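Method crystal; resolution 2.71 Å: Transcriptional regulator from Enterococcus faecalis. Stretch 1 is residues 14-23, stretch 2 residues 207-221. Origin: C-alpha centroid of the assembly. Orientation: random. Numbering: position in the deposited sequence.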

# COMPACT_ATOMS: atom_id res chain seq x y z
N ALA A 14 4.05 4.82 18.21
CA ALA A 14 4.47 6.09 17.61
C ALA A 14 3.68 7.25 18.22
O ALA A 14 2.46 7.25 18.20
CB ALA A 14 4.24 6.04 16.11
N ASN A 15 4.37 8.24 18.79
CA ASN A 15 3.68 9.39 19.39
C ASN A 15 3.29 10.41 18.33
O ASN A 15 4.10 11.24 17.94
CB ASN A 15 4.57 10.05 20.45
CG ASN A 15 3.83 11.11 21.27
OD1 ASN A 15 4.27 11.49 22.36
ND2 ASN A 15 2.71 11.60 20.73
N ILE A 16 2.05 10.36 17.87
CA ILE A 16 1.59 11.28 16.82
C ILE A 16 1.56 12.71 17.29
O ILE A 16 1.78 13.65 16.51
CB ILE A 16 0.19 10.91 16.33
CG1 ILE A 16 0.25 9.56 15.61
CG2 ILE A 16 -0.33 11.98 15.38
CD1 ILE A 16 -1.09 9.10 15.09
N ASP A 17 1.27 12.88 18.58
CA ASP A 17 1.23 14.19 19.18
C ASP A 17 2.60 14.86 19.03
O ASP A 17 2.68 16.04 18.71
CB ASP A 17 0.82 14.05 20.65
CG ASP A 17 0.76 15.37 21.38
OD1 ASP A 17 1.82 15.82 21.87
OD2 ASP A 17 -0.35 15.95 21.46
N ALA A 18 3.68 14.11 19.23
CA ALA A 18 5.02 14.68 19.08
C ALA A 18 5.53 14.62 17.63
O ALA A 18 6.73 14.77 17.38
CB ALA A 18 6.00 13.96 20.02
N GLN A 19 4.61 14.44 16.70
CA GLN A 19 4.92 14.35 15.28
C GLN A 19 6.10 13.40 15.09
O GLN A 19 7.13 13.70 14.47
CB GLN A 19 5.23 15.72 14.67
CG GLN A 19 6.60 16.27 15.01
CD GLN A 19 7.14 17.19 13.93
OE1 GLN A 19 8.34 17.48 13.89
NE2 GLN A 19 6.25 17.67 13.04
N GLU A 20 5.94 12.23 15.67
CA GLU A 20 6.94 11.20 15.58
C GLU A 20 6.57 10.47 14.29
O GLU A 20 5.39 10.27 13.99
CB GLU A 20 6.81 10.30 16.80
CG GLU A 20 7.93 9.33 17.03
CD GLU A 20 7.86 8.73 18.43
OE1 GLU A 20 8.14 9.48 19.40
OE2 GLU A 20 7.50 7.54 18.56
N PRO A 21 7.58 10.11 13.49
CA PRO A 21 7.39 9.40 12.22
C PRO A 21 6.57 8.14 12.44
O PRO A 21 6.81 7.39 13.38
CB PRO A 21 8.81 9.07 11.79
CG PRO A 21 9.61 10.21 12.39
CD PRO A 21 9.01 10.33 13.77
N PHE A 22 5.58 7.90 11.59
CA PHE A 22 4.79 6.70 11.80
C PHE A 22 4.47 6.05 10.46
O PHE A 22 4.73 6.63 9.39
CB PHE A 22 3.51 7.05 12.57
CG PHE A 22 2.53 7.82 11.78
CD1 PHE A 22 1.56 7.18 11.04
CD2 PHE A 22 2.59 9.20 11.75
CE1 PHE A 22 0.65 7.89 10.26
CE2 PHE A 22 1.68 9.94 10.98
CZ PHE A 22 0.71 9.27 10.23
N SER A 23 3.91 4.85 10.51
CA SER A 23 3.63 4.12 9.29
C SER A 23 2.20 3.60 9.27
O SER A 23 1.57 3.44 10.32
CB SER A 23 4.57 2.93 9.19
OG SER A 23 4.10 1.88 10.02
N ASP A 207 -7.96 1.97 13.03
CA ASP A 207 -7.68 2.13 14.45
C ASP A 207 -7.20 3.56 14.65
O ASP A 207 -6.67 3.92 15.70
CB ASP A 207 -6.59 1.16 14.90
CG ASP A 207 -5.32 1.30 14.07
OD1 ASP A 207 -5.35 2.03 13.05
OD2 ASP A 207 -4.29 0.66 14.43
N LEU A 208 -7.40 4.37 13.61
CA LEU A 208 -7.01 5.77 13.59
C LEU A 208 -8.20 6.63 14.02
O LEU A 208 -9.25 6.61 13.38
CB LEU A 208 -6.58 6.15 12.17
CG LEU A 208 -5.62 7.32 11.97
CD1 LEU A 208 -4.34 7.11 12.79
CD2 LEU A 208 -5.28 7.42 10.49
N THR A 209 -8.03 7.37 15.11
CA THR A 209 -9.11 8.21 15.61
C THR A 209 -9.20 9.55 14.90
O THR A 209 -8.36 9.88 14.06
CB THR A 209 -8.96 8.49 17.13
OG1 THR A 209 -7.79 9.27 17.38
CG2 THR A 209 -8.87 7.17 17.90
N TRP A 210 -10.23 10.30 15.24
CA TRP A 210 -10.48 11.60 14.65
C TRP A 210 -9.38 12.54 15.12
O TRP A 210 -8.80 13.28 14.33
CB TRP A 210 -11.84 12.11 15.11
CG TRP A 210 -12.88 11.02 15.22
CD1 TRP A 210 -13.91 10.96 16.11
CD2 TRP A 210 -12.99 9.83 14.40
NE1 TRP A 210 -14.66 9.82 15.91
CE2 TRP A 210 -14.12 9.11 14.87
CE3 TRP A 210 -12.26 9.31 13.33
CZ2 TRP A 210 -14.53 7.90 14.30
CZ3 TRP A 210 -12.66 8.10 12.76
CH2 TRP A 210 -13.79 7.41 13.25
N ASP A 211 -9.09 12.50 16.41
CA ASP A 211 -8.04 13.33 16.99
C ASP A 211 -6.72 13.05 16.25
O ASP A 211 -5.94 13.97 15.99
CB ASP A 211 -7.87 13.01 18.48
CG ASP A 211 -9.18 12.93 19.21
OD1 ASP A 211 -9.87 13.98 19.34
OD2 ASP A 211 -9.54 11.82 19.67
N ASP A 212 -6.49 11.78 15.92
CA ASP A 212 -5.28 11.40 15.21
C ASP A 212 -5.23 12.12 13.87
O ASP A 212 -4.19 12.61 13.46
CB ASP A 212 -5.22 9.88 15.00
CG ASP A 212 -4.91 9.10 16.29
OD1 ASP A 212 -4.06 9.54 17.09
OD2 ASP A 212 -5.51 8.02 16.50
N MET A 213 -6.38 12.20 13.20
CA MET A 213 -6.47 12.88 11.92
C MET A 213 -6.17 14.38 12.06
O MET A 213 -5.38 14.94 11.29
CB MET A 213 -7.87 12.70 11.32
CG MET A 213 -7.85 12.19 9.91
SD MET A 213 -7.24 10.51 9.86
CE MET A 213 -8.81 9.59 10.05
N MET A 214 -6.81 15.01 13.04
CA MET A 214 -6.60 16.44 13.29
C MET A 214 -5.13 16.71 13.63
O MET A 214 -4.61 17.78 13.32
CB MET A 214 -7.49 16.93 14.45
CG MET A 214 -9.00 16.89 14.18
SD MET A 214 -9.67 18.18 13.07
CE MET A 214 -9.27 17.51 11.45
N ASP A 215 -4.46 15.75 14.27
CA ASP A 215 -3.05 15.90 14.61
C ASP A 215 -2.19 15.83 13.36
O ASP A 215 -1.15 16.48 13.26
CB ASP A 215 -2.60 14.80 15.58
CG ASP A 215 -2.88 15.14 17.04
OD1 ASP A 215 -2.50 14.33 17.91
OD2 ASP A 215 -3.48 16.20 17.31
N ILE A 216 -2.64 15.02 12.40
CA ILE A 216 -1.92 14.85 11.15
C ILE A 216 -2.11 16.06 10.25
O ILE A 216 -1.15 16.56 9.67
CB ILE A 216 -2.41 13.60 10.37
CG1 ILE A 216 -2.54 12.40 11.31
CG2 ILE A 216 -1.44 13.28 9.23
CD1 ILE A 216 -1.27 12.01 12.02
N GLN A 217 -3.35 16.55 10.14
CA GLN A 217 -3.67 17.70 9.30
C GLN A 217 -3.26 19.04 9.93
O GLN A 217 -3.93 20.06 9.75
CB GLN A 217 -5.19 17.74 8.98
CG GLN A 217 -5.74 16.51 8.22
CD GLN A 217 -7.21 16.66 7.79
OE1 GLN A 217 -8.09 16.95 8.60
NE2 GLN A 217 -7.47 16.45 6.50
N SER A 218 -2.15 19.05 10.67
CA SER A 218 -1.68 20.27 11.31
C SER A 218 -0.25 20.13 11.78
O SER A 218 0.35 21.08 12.29
CB SER A 218 -2.56 20.60 12.52
OG SER A 218 -2.47 19.58 13.49
N LYS A 219 0.30 18.94 11.62
CA LYS A 219 1.65 18.69 12.08
C LYS A 219 2.49 17.84 11.15
O LYS A 219 3.69 17.68 11.35
CB LYS A 219 1.57 18.04 13.45
CG LYS A 219 1.02 18.95 14.53
CD LYS A 219 0.50 18.17 15.72
CE LYS A 219 1.45 17.04 16.09
NZ LYS A 219 2.81 17.58 16.36
N TYR A 220 1.83 17.29 10.14
CA TYR A 220 2.48 16.42 9.17
C TYR A 220 2.27 16.92 7.76
O TYR A 220 2.55 16.21 6.80
CB TYR A 220 1.93 14.99 9.30
CG TYR A 220 2.36 14.25 10.54
CD1 TYR A 220 1.80 14.53 11.79
CD2 TYR A 220 3.38 13.29 10.47
CE1 TYR A 220 2.23 13.86 12.95
CE2 TYR A 220 3.82 12.63 11.62
CZ TYR A 220 3.24 12.92 12.85
OH TYR A 220 3.67 12.26 13.98
N LEU A 221 1.76 18.14 7.64
CA LEU A 221 1.50 18.71 6.32
C LEU A 221 2.79 18.73 5.50
O LEU A 221 2.78 18.44 4.31
CB LEU A 221 0.93 20.14 6.46
CG LEU A 221 0.65 20.68 7.87
CD1 LEU A 221 1.97 21.01 8.54
CD2 LEU A 221 -0.23 21.93 7.81

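What fills the hollow along the helix? Ile16 does, at the start of a type I beta turn that runs to Gln19. Its CA-to-CB bond points toward the second stretch, and the branched side chain spreads over several neighbours: CG2 lies 3.5 Å from CD1 of Ile216 and 3.6 Å from CB of Asp215, while CD1 reaches to 3.6 Å from OD1 of Asp212. Leu208 borders the same pocket more loosely, its CD1 4.5 Å from Ile16 CD1. A forked, wholly apolar residue suits this buried site, where methyls on two branches each find a neighbour.

How do the aromatic rings pack against each other? Phe22 turns its edge toward the face of Tyr220, with planes at 74° and ring centroids 5.2 Å apart; Phe22 CE2 approaches Tyr220 CE2 to 3.5 Å. The same Phe22 CE2 lies 3.8 Å from Ile216 CD1, so the methyl that meets Ile16 also packs against the phenylalanine. Both residues are buried, and apolar ring surfaces suit a place next to an isoleucine methyl.

What becomes of the tyrosine hydroxyl at the end of its buried ring? It donates a hydrogen bond from Tyr220 OH to Glu20 O, 2.6 Å in the model, although crowding makes the position of OH less certain. The long, rigid ring thus carries a polar tip to the backbone of the first stretch.

What fastens the backbone of the turn? The CA-to-CB bond of Lys219 points toward the first stretch, and its long chain curls at chi3 and chi4, both p, to bring NZ within 2.8 Å of Asp17 O, a hydrogen bond to the turn's backbone. In return, Gln19 NE2 makes a weak hydrogen bond to Lys219 O at 3.1 Å. These two side chains thus tie the turn to the second stretch.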